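Local coordinates for 4,5-DOPA dioxygenase extradiol (PDB 2PW6), which opens the aromatic ring of L-dopa between carbons 4 and 5 in vitro, a metal-dependent extradiol dioxygenase whose physiological substrate is unknown, at residues 205-219 and 235-247. Sequence-based numbering, arbitrary orientation.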
ATOM      1  N   LEU A 205      27.540  -4.474 -10.862  1.00 54.85           N
ATOM      2  CA  LEU A 205      26.950  -3.202 -11.286  1.00 54.31           C
ATOM      3  C   LEU A 205      27.622  -2.685 -12.544  1.00 54.31           C
ATOM      4  O   LEU A 205      26.957  -2.207 -13.472  1.00 53.96           O
ATOM      5  CB  LEU A 205      27.047  -2.169 -10.157  1.00 53.83           C
ATOM      6  CG  LEU A 205      26.201  -2.505  -8.926  1.00 52.85           C
ATOM      7  CD1 LEU A 205      26.310  -1.432  -7.828  1.00 51.76           C
ATOM      8  CD2 LEU A 205      24.741  -2.754  -9.341  1.00 51.98           C
ATOM      9  N   THR A 206      28.942  -2.848 -12.571  1.00 54.22           N
ATOM     10  CA  THR A 206      29.805  -2.289 -13.600  1.00 54.26           C
ATOM     11  C   THR A 206      30.099  -3.275 -14.730  1.00 54.21           C
ATOM     12  O   THR A 206      30.977  -3.022 -15.550  1.00 54.81           O
ATOM     13  CB  THR A 206      31.131  -1.798 -12.984  1.00 54.36           C
ATOM     14  OG1 THR A 206      31.792  -2.896 -12.348  1.00 56.07           O
ATOM     15  CG2 THR A 206      30.885  -0.718 -11.936  1.00 53.59           C
ATOM     16  N   TRP A 207      29.376  -4.392 -14.773  1.00 54.05           N
ATOM     17  CA  TRP A 207      29.571  -5.399 -15.818  1.00 54.88           C
ATOM     18  C   TRP A 207      29.269  -4.859 -17.218  1.00 55.62           C
ATOM     19  O   TRP A 207      28.263  -4.173 -17.429  1.00 56.23           O
ATOM     20  CB  TRP A 207      28.709  -6.633 -15.563  1.00 54.07           C
ATOM     21  CG  TRP A 207      29.032  -7.803 -16.463  1.00 54.18           C
ATOM     22  CD1 TRP A 207      29.944  -8.791 -16.210  1.00 54.16           C
ATOM     23  CD2 TRP A 207      28.447  -8.121 -17.754  1.00 54.06           C
ATOM     24  NE1 TRP A 207      29.959  -9.701 -17.248  1.00 54.18           N
ATOM     25  CE2 TRP A 207      29.058  -9.313 -18.207  1.00 53.53           C
ATOM     26  CE3 TRP A 207      27.475  -7.506 -18.571  1.00 54.25           C
ATOM     27  CZ2 TRP A 207      28.725  -9.914 -19.437  1.00 54.04           C
ATOM     28  CZ3 TRP A 207      27.139  -8.108 -19.795  1.00 53.08           C
ATOM     29  CH2 TRP A 207      27.763  -9.297 -20.210  1.00 54.20           C
ATOM     30  N   GLN A 208      30.144  -5.174 -18.169  1.00 56.51           N
ATOM     31  CA  GLN A 208      29.983  -4.718 -19.550  1.00 57.06           C
ATOM     32  C   GLN A 208      30.037  -5.893 -20.511  1.00 56.98           C
ATOM     33  O   GLN A 208      30.838  -6.806 -20.326  1.00 56.80           O
ATOM     34  CB  GLN A 208      31.073  -3.720 -19.906  1.00 57.68           C
ATOM     35  CG  GLN A 208      31.248  -2.566 -18.918  1.00 59.06           C
ATOM     36  CD  GLN A 208      31.770  -1.320 -19.598  1.00 60.61           C
ATOM     37  OE1 GLN A 208      31.804  -1.243 -20.824  1.00 60.63           O
ATOM     38  NE2 GLN A 208      32.164  -0.333 -18.806  1.00 62.19           N
ATOM     39  N   GLY A 209      29.170  -5.875 -21.521  1.00 56.88           N
ATOM     40  CA  GLY A 209      29.128  -6.930 -22.522  1.00 57.73           C
ATOM     41  C   GLY A 209      27.727  -7.099 -23.076  1.00 58.50           C
ATOM     42  O   GLY A 209      26.884  -6.228 -22.867  1.00 58.97           O
ATOM     43  N   PRO A 210      27.457  -8.221 -23.778  1.00 58.97           N
ATOM     44  CA  PRO A 210      26.100  -8.453 -24.299  1.00 59.62           C
ATOM     45  C   PRO A 210      25.080  -8.586 -23.174  1.00 60.24           C
ATOM     46  O   PRO A 210      25.338  -9.295 -22.202  1.00 60.58           O
ATOM     47  CB  PRO A 210      26.213  -9.785 -25.064  1.00 59.62           C
ATOM     48  CG  PRO A 210      27.695 -10.023 -25.249  1.00 59.84           C
ATOM     49  CD  PRO A 210      28.381  -9.324 -24.106  1.00 58.90           C
ATOM     50  N   VAL A 211      23.938  -7.910 -23.328  1.00 60.63           N
ATOM     51  CA  VAL A 211      22.847  -7.869 -22.340  1.00 61.10           C
ATOM     52  C   VAL A 211      22.438  -9.272 -21.863  1.00 61.16           C
ATOM     53  O   VAL A 211      22.343  -9.528 -20.663  1.00 61.16           O
ATOM     54  CB  VAL A 211      21.619  -7.044 -22.890  1.00 60.93           C
ATOM     55  CG1 VAL A 211      21.135  -7.607 -24.233  1.00 61.89           C
ATOM     56  CG2 VAL A 211      20.468  -6.964 -21.882  1.00 60.40           C
ATOM     57  N   GLU A 212      22.243 -10.169 -22.826  1.00 61.57           N
ATOM     58  CA  GLU A 212      21.870 -11.560 -22.600  1.00 61.92           C
ATOM     59  C   GLU A 212      22.801 -12.315 -21.652  1.00 60.93           C
ATOM     60  O   GLU A 212      22.392 -13.292 -21.026  1.00 60.97           O
ATOM     61  CB  GLU A 212      21.816 -12.301 -23.943  1.00 62.54           C
ATOM     62  CG  GLU A 212      20.738 -11.807 -24.903  1.00 65.97           C
ATOM     63  CD  GLU A 212      19.311 -12.029 -24.387  1.00 69.69           C
ATOM     64  OE1 GLU A 212      18.896 -11.314 -23.443  1.00 70.45           O
ATOM     65  OE2 GLU A 212      18.600 -12.907 -24.945  1.00 71.10           O
ATOM     66  N   GLN A 213      24.047 -11.864 -21.567  1.00 59.86           N
ATOM     67  CA  GLN A 213      25.034 -12.469 -20.686  1.00 59.22           C
ATOM     68  C   GLN A 213      25.310 -11.632 -19.420  1.00 57.67           C
ATOM     69  O   GLN A 213      26.241 -11.945 -18.667  1.00 57.92           O
ATOM     70  CB  GLN A 213      26.363 -12.753 -21.431  1.00 59.89           C
ATOM     71  CG  GLN A 213      26.277 -13.060 -22.940  1.00 62.85           C
ATOM     72  CD  GLN A 213      25.641 -14.419 -23.279  1.00 67.24           C
ATOM     73  OE1 GLN A 213      25.377 -15.248 -22.400  1.00 67.65           O
ATOM     74  NE2 GLN A 213      25.393 -14.646 -24.578  1.00 69.03           N
ATOM     75  N   HIS A 214      24.516 -10.590 -19.165  1.00 55.96           N
ATOM     76  CA  HIS A 214      24.705  -9.763 -17.946  1.00 54.13           C
ATOM     77  C   HIS A 214      24.255 -10.547 -16.708  1.00 53.82           C
ATOM     78  O   HIS A 214      23.119 -11.016 -16.661  1.00 52.70           O
ATOM     79  CB  HIS A 214      23.934  -8.437 -18.054  1.00 53.85           C
ATOM     80  CG  HIS A 214      24.415  -7.350 -17.135  1.00 51.23           C
ATOM     81  ND1 HIS A 214      24.539  -7.514 -15.771  1.00 48.35           N
ATOM     82  CD2 HIS A 214      24.767  -6.066 -17.388  1.00 49.60           C
ATOM     83  CE1 HIS A 214      24.966  -6.389 -15.224  1.00 46.60           C
ATOM     84  NE2 HIS A 214      25.115  -5.492 -16.184  1.00 48.49           N
ATOM     85  N   PRO A 215      25.160 -10.711 -15.712  1.00 53.99           N
ATOM     86  CA  PRO A 215      24.864 -11.363 -14.427  1.00 53.71           C
ATOM     87  C   PRO A 215      23.633 -10.795 -13.723  1.00 52.76           C
ATOM     88  O   PRO A 215      22.840 -11.551 -13.167  1.00 52.74           O
ATOM     89  CB  PRO A 215      26.118 -11.058 -13.592  1.00 53.72           C
ATOM     90  CG  PRO A 215      27.192 -10.992 -14.578  1.00 53.82           C
ATOM     91  CD  PRO A 215      26.574 -10.288 -15.762  1.00 54.09           C
ATOM     92  N   LEU A 216      23.465  -9.479 -13.778  1.00 51.92           N
ATOM     93  CA  LEU A 216      22.323  -8.836 -13.137  1.00 50.90           C
ATOM     94  C   LEU A 216      21.046  -8.963 -13.953  1.00 50.53           C
ATOM     95  O   LEU A 216      19.945  -8.814 -13.428  1.00 50.57           O
ATOM     96  CB  LEU A 216      22.642  -7.390 -12.801  1.00 50.89           C
ATOM     97  CG  LEU A 216      23.794  -7.218 -11.811  1.00 50.02           C
ATOM     98  CD1 LEU A 216      23.807  -5.795 -11.256  1.00 49.23           C
ATOM     99  CD2 LEU A 216      23.714  -8.214 -10.655  1.00 48.93           C
ATOM    100  N   VAL A 217      21.198  -9.275 -15.234  1.00 49.94           N
ATOM    101  CA  VAL A 217      20.055  -9.581 -16.082  1.00 49.37           C
ATOM    102  C   VAL A 217      19.658 -11.034 -15.867  1.00 49.69           C
ATOM    103  O   VAL A 217      18.482 -11.355 -15.821  1.00 48.71           O
ATOM    104  CB  VAL A 217      20.362  -9.301 -17.581  1.00 49.04           C
ATOM    105  CG1 VAL A 217      19.386 -10.037 -18.508  1.00 47.45           C
ATOM    106  CG2 VAL A 217      20.356  -7.805 -17.835  1.00 48.57           C
ATOM    107  N   ASN A 218      20.665 -11.902 -15.755  1.00 50.58           N
ATOM    108  CA  ASN A 218      20.472 -13.335 -15.479  1.00 51.38           C
ATOM    109  C   ASN A 218      20.496 -13.614 -13.970  1.00 51.21           C
ATOM    110  O   ASN A 218      21.071 -14.617 -13.535  1.00 51.75           O
ATOM    111  CB  ASN A 218      21.575 -14.173 -16.163  1.00 51.20           C
ATOM    112  CG  ASN A 218      21.528 -14.090 -17.684  1.00 52.67           C
ATOM    113  OD1 ASN A 218      20.548 -14.478 -18.322  1.00 53.03           O
ATOM    114  ND2 ASN A 218      22.606 -13.603 -18.269  1.00 53.18           N
ATOM    115  N   TYR A 219      19.884 -12.730 -13.182  1.00 50.59           N
ATOM    116  CA  TYR A 219      20.017 -12.759 -11.721  1.00 50.27           C
ATOM    117  C   TYR A 219      19.479 -14.066 -11.100  1.00 50.49           C
ATOM    118  O   TYR A 219      19.985 -14.521 -10.093  1.00 50.69           O
ATOM    119  CB  TYR A 219      19.392 -11.512 -11.065  1.00 48.67           C
ATOM    120  CG  TYR A 219      17.883 -11.518 -11.103  1.00 48.43           C
ATOM    121  CD1 TYR A 219      17.130 -11.831  -9.967  1.00 47.24           C
ATOM    122  CD2 TYR A 219      17.201 -11.234 -12.281  1.00 46.11           C
ATOM    123  CE1 TYR A 219      15.725 -11.844 -10.011  1.00 46.41           C
ATOM    124  CE2 TYR A 219      15.814 -11.249 -12.332  1.00 46.39           C
ATOM    125  CZ  TYR A 219      15.075 -11.546 -11.201  1.00 47.74           C
ATOM    126  OH  TYR A 219      13.677 -11.561 -11.289  1.00 47.08           O
ATOM    127  N   TYR A 235      13.021  -6.020  -7.878  1.00 30.89           N
ATOM    128  CA  TYR A 235      14.349  -6.032  -8.459  1.00 31.65           C
ATOM    129  C   TYR A 235      14.514  -5.322  -9.837  1.00 31.77           C
ATOM    130  O   TYR A 235      15.530  -4.647 -10.105  1.00 30.94           O
ATOM    131  CB  TYR A 235      14.749  -7.480  -8.614  1.00 33.17           C
ATOM    132  CG  TYR A 235      16.098  -7.644  -9.204  1.00 35.45           C
ATOM    133  CD1 TYR A 235      17.230  -7.515  -8.405  1.00 37.72           C
ATOM    134  CD2 TYR A 235      16.264  -7.931 -10.578  1.00 35.23           C
ATOM    135  CE1 TYR A 235      18.520  -7.668  -8.943  1.00 38.43           C
ATOM    136  CE2 TYR A 235      17.553  -8.078 -11.130  1.00 36.11           C
ATOM    137  CZ  TYR A 235      18.677  -7.940 -10.300  1.00 38.99           C
ATOM    138  OH  TYR A 235      19.984  -8.089 -10.796  1.00 38.57           O
ATOM    139  N   LEU A 236      13.530  -5.528 -10.706  1.00 31.69           N
ATOM    140  CA  LEU A 236      13.535  -5.014 -12.093  1.00 33.17           C
ATOM    141  C   LEU A 236      13.853  -3.511 -12.249  1.00 32.68           C
ATOM    142  O   LEU A 236      14.511  -3.147 -13.228  1.00 32.56           O
ATOM    143  CB  LEU A 236      12.203  -5.344 -12.818  1.00 33.19           C
ATOM    144  CG  LEU A 236      11.994  -6.813 -13.238  1.00 35.03           C
ATOM    145  CD1 LEU A 236      10.574  -7.080 -13.869  1.00 34.55           C
ATOM    146  CD2 LEU A 236      13.121  -7.311 -14.190  1.00 35.02           C
ATOM    147  N   PRO A 237      13.421  -2.659 -11.286  1.00 32.58           N
ATOM    148  CA  PRO A 237      13.679  -1.241 -11.370  1.00 33.73           C
ATOM    149  C   PRO A 237      15.136  -0.857 -11.459  1.00 35.65           C
ATOM    150  O   PRO A 237      15.451   0.159 -12.089  1.00 37.19           O
ATOM    151  CB  PRO A 237      13.038  -0.688 -10.078  1.00 32.84           C
ATOM    152  CG  PRO A 237      11.985  -1.623  -9.773  1.00 31.11           C
ATOM    153  CD  PRO A 237      12.578  -2.951 -10.107  1.00 33.00           C
ATOM    154  N   LEU A 238      16.018  -1.643 -10.847  1.00 36.63           N
ATOM    155  CA  LEU A 238      17.445  -1.429 -10.950  1.00 37.49           C
ATOM    156  C   LEU A 238      17.944  -1.539 -12.388  1.00 37.52           C
ATOM    157  O   LEU A 238      18.869  -0.859 -12.779  1.00 36.66           O
ATOM    158  CB  LEU A 238      18.207  -2.441 -10.050  1.00 38.01           C
ATOM    159  CG  LEU A 238      19.742  -2.467 -10.175  1.00 37.29           C
ATOM    160  CD1 LEU A 238      20.323  -1.132  -9.856  1.00 34.83           C
ATOM    161  CD2 LEU A 238      20.396  -3.550  -9.305  1.00 38.41           C
ATOM    162  N   LEU A 239      17.350  -2.446 -13.153  1.00 38.72           N
ATOM    163  CA  LEU A 239      17.744  -2.660 -14.525  1.00 39.80           C
ATOM    164  C   LEU A 239      17.422  -1.436 -15.383  1.00 41.45           C
ATOM    165  O   LEU A 239      18.163  -1.140 -16.304  1.00 42.73           O
ATOM    166  CB  LEU A 239      17.070  -3.923 -15.059  1.00 39.72           C
ATOM    167  CG  LEU A 239      17.506  -5.205 -14.296  1.00 41.13           C
ATOM    168  CD1 LEU A 239      16.992  -6.449 -15.009  1.00 40.20           C
ATOM    169  CD2 LEU A 239      19.065  -5.288 -14.079  1.00 38.30           C
ATOM    170  N   TYR A 240      16.328  -0.733 -15.070  1.00 42.23           N
ATOM    171  CA  TYR A 240      15.987   0.530 -15.721  1.00 43.48           C
ATOM    172  C   TYR A 240      17.129   1.517 -15.530  1.00 44.80           C
ATOM    173  O   TYR A 240      17.560   2.167 -16.486  1.00 45.83           O
ATOM    174  CB  TYR A 240      14.648   1.087 -15.197  1.00 42.32           C
ATOM    175  CG  TYR A 240      13.459   0.335 -15.749  1.00 41.88           C
ATOM    176  CD1 TYR A 240      13.135  -0.951 -15.287  1.00 40.83           C
ATOM    177  CD2 TYR A 240      12.659   0.900 -16.765  1.00 42.92           C
ATOM    178  CE1 TYR A 240      12.027  -1.659 -15.812  1.00 39.65           C
ATOM    179  CE2 TYR A 240      11.556   0.204 -17.294  1.00 42.20           C
ATOM    180  CZ  TYR A 240      11.247  -1.074 -16.816  1.00 40.96           C
ATOM    181  OH  TYR A 240      10.167  -1.744 -17.368  1.00 39.55           O
ATOM    182  N   VAL A 241      17.649   1.591 -14.306  1.00 45.76           N
ATOM    183  CA  VAL A 241      18.797   2.445 -13.989  1.00 45.91           C
ATOM    184  C   VAL A 241      20.070   1.919 -14.650  1.00 45.93           C
ATOM    185  O   VAL A 241      20.754   2.668 -15.352  1.00 46.60           O
ATOM    186  CB  VAL A 241      18.987   2.583 -12.467  1.00 46.31           C
ATOM    187  CG1 VAL A 241      20.301   3.260 -12.152  1.00 47.06           C
ATOM    188  CG2 VAL A 241      17.804   3.332 -11.842  1.00 46.69           C
ATOM    189  N   LEU A 242      20.392   0.638 -14.467  1.00 45.73           N
ATOM    190  CA  LEU A 242      21.607   0.094 -15.098  1.00 45.41           C
ATOM    191  C   LEU A 242      21.600   0.172 -16.615  1.00 45.12           C
ATOM    192  O   LEU A 242      22.648   0.395 -17.230  1.00 45.75           O
ATOM    193  CB  LEU A 242      21.884  -1.349 -14.683  1.00 45.04           C
ATOM    194  CG  LEU A 242      22.487  -1.684 -13.323  1.00 46.26           C
ATOM    195  CD1 LEU A 242      22.913  -3.147 -13.381  1.00 45.88           C
ATOM    196  CD2 LEU A 242      23.655  -0.755 -12.913  1.00 43.62           C
ATOM    197  N   GLY A 243      20.440  -0.043 -17.228  1.00 45.43           N
ATOM    198  CA  GLY A 243      20.289   0.114 -18.690  1.00 45.98           C
ATOM    199  C   GLY A 243      20.778   1.481 -19.182  1.00 46.32           C
ATOM    200  O   GLY A 243      21.283   1.588 -20.288  1.00 46.43           O
ATOM    201  N   ALA A 244      20.655   2.497 -18.328  1.00 47.39           N
ATOM    202  CA  ALA A 244      21.003   3.892 -18.614  1.00 49.26           C
ATOM    203  C   ALA A 244      22.478   4.277 -18.437  1.00 50.45           C
ATOM    204  O   ALA A 244      22.864   5.432 -18.710  1.00 50.15           O
ATOM    205  CB  ALA A 244      20.107   4.832 -17.772  1.00 48.86           C
ATOM    206  N   TRP A 245      23.295   3.329 -17.971  1.00 52.11           N
ATOM    207  CA  TRP A 245      24.748   3.552 -17.793  1.00 53.47           C
ATOM    208  C   TRP A 245      25.478   3.506 -19.136  1.00 54.11           C
ATOM    209  O   TRP A 245      25.265   2.582 -19.928  1.00 54.09           O
ATOM    210  CB  TRP A 245      25.317   2.480 -16.858  1.00 53.94           C
ATOM    211  CG  TRP A 245      26.751   2.671 -16.423  1.00 53.72           C
ATOM    212  CD1 TRP A 245      27.319   3.814 -15.923  1.00 53.66           C
ATOM    213  CD2 TRP A 245      27.777   1.670 -16.408  1.00 53.82           C
ATOM    214  NE1 TRP A 245      28.637   3.591 -15.620  1.00 54.09           N
ATOM    215  CE2 TRP A 245      28.949   2.285 -15.913  1.00 54.83           C
ATOM    216  CE3 TRP A 245      27.822   0.314 -16.774  1.00 52.41           C
ATOM    217  CZ2 TRP A 245      30.167   1.581 -15.765  1.00 54.89           C
ATOM    218  CZ3 TRP A 245      29.035  -0.384 -16.642  1.00 54.02           C
ATOM    219  CH2 TRP A 245      30.189   0.255 -16.134  1.00 53.86           C
ATOM    220  N   ASP A 246      26.335   4.492 -19.396  1.00 55.56           N
ATOM    221  CA  ASP A 246      27.075   4.528 -20.685  1.00 57.03           C
ATOM    222  C   ASP A 246      28.343   3.635 -20.766  1.00 57.65           C
ATOM    223  O   ASP A 246      28.919   3.459 -21.860  1.00 57.15           O
ATOM    224  CB  ASP A 246      27.400   5.980 -21.106  1.00 57.18           C
ATOM    225  CG  ASP A 246      28.329   6.694 -20.126  1.00 58.71           C
ATOM    226  OD1 ASP A 246      28.877   6.027 -19.222  1.00 59.72           O
ATOM    227  OD2 ASP A 246      28.502   7.935 -20.252  1.00 58.99           O
ATOM    228  N   GLY A 247      28.760   3.078 -19.620  1.00 58.13           N
ATOM    229  CA  GLY A 247      30.020   2.327 -19.514  1.00 59.29           C
ATOM    230  C   GLY A 247      31.197   3.140 -18.970  1.00 60.32           C
ATOM    231  O   GLY A 247      32.261   2.586 -18.680  1.00 60.52           O
TER
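Tyr219 and Tyr235 stack face to face, ring centroids 4.1 Å apart and planes inclined by 26°, the side chains running antiparallel to one another. The overlap is offset: CE2 of Tyr235 lies over the rim of the Tyr219 ring, 3.4 Å from its CD2. Tyr235, its CG anti to the backbone N, points toward the 205-219 loop, and its hydroxyl donates to Leu216 O (OH to O 2.7 Å), in the carbonyl plane on a lone pair. That oxygen also lies at the edge of the Tyr235 ring; the stack on one face and the bond at the edge probably limit how far the ring can turn. Were Tyr235 an alanine, Leu216 O would probably lose this donor and a gap would open against the Tyr219 ring.

Aliphatic packing continues along the helix. Leu216 CD1 meets Leu242 CD1 at 3.5 Å, the two side chains lying roughly perpendicular, while Leu239 CD2 approaches Leu216 O and CB. Leu205 CD2 packs loosely against the CD2 methyls of Leu238 and Leu242, and Leu242 CD2 also lies against Leu205 O. Within the loop, Leu216 N donates to His214 ND1 near the imidazole plane, which probably limits rotation of the ring, whose CE1 lies near Leu242 CD1.

Beyond the helix, the Trp245 indole presents its edge to the backbone oxygens of Thr206 and Trp207, with CH2 3.4 Å from Thr206 O; its NE1 bonds to Glu249 O. The Gln208 amide, turned 82° to the indole, donates through NE2 to Gly247 O (2.9 Å), a bent bond at 133°.

Helix 236-243, backed by strand 268-270, thus meets the 205-219 loop through a mainly apolar interface, with a buried hydrogen bond from Tyr235 near one end and a bent one from the exposed Gln208 near the other. Tyr235 directly follows the zinc ligand His234, so its stack and hydrogen bond probably help to steady the backbone beside the metal site.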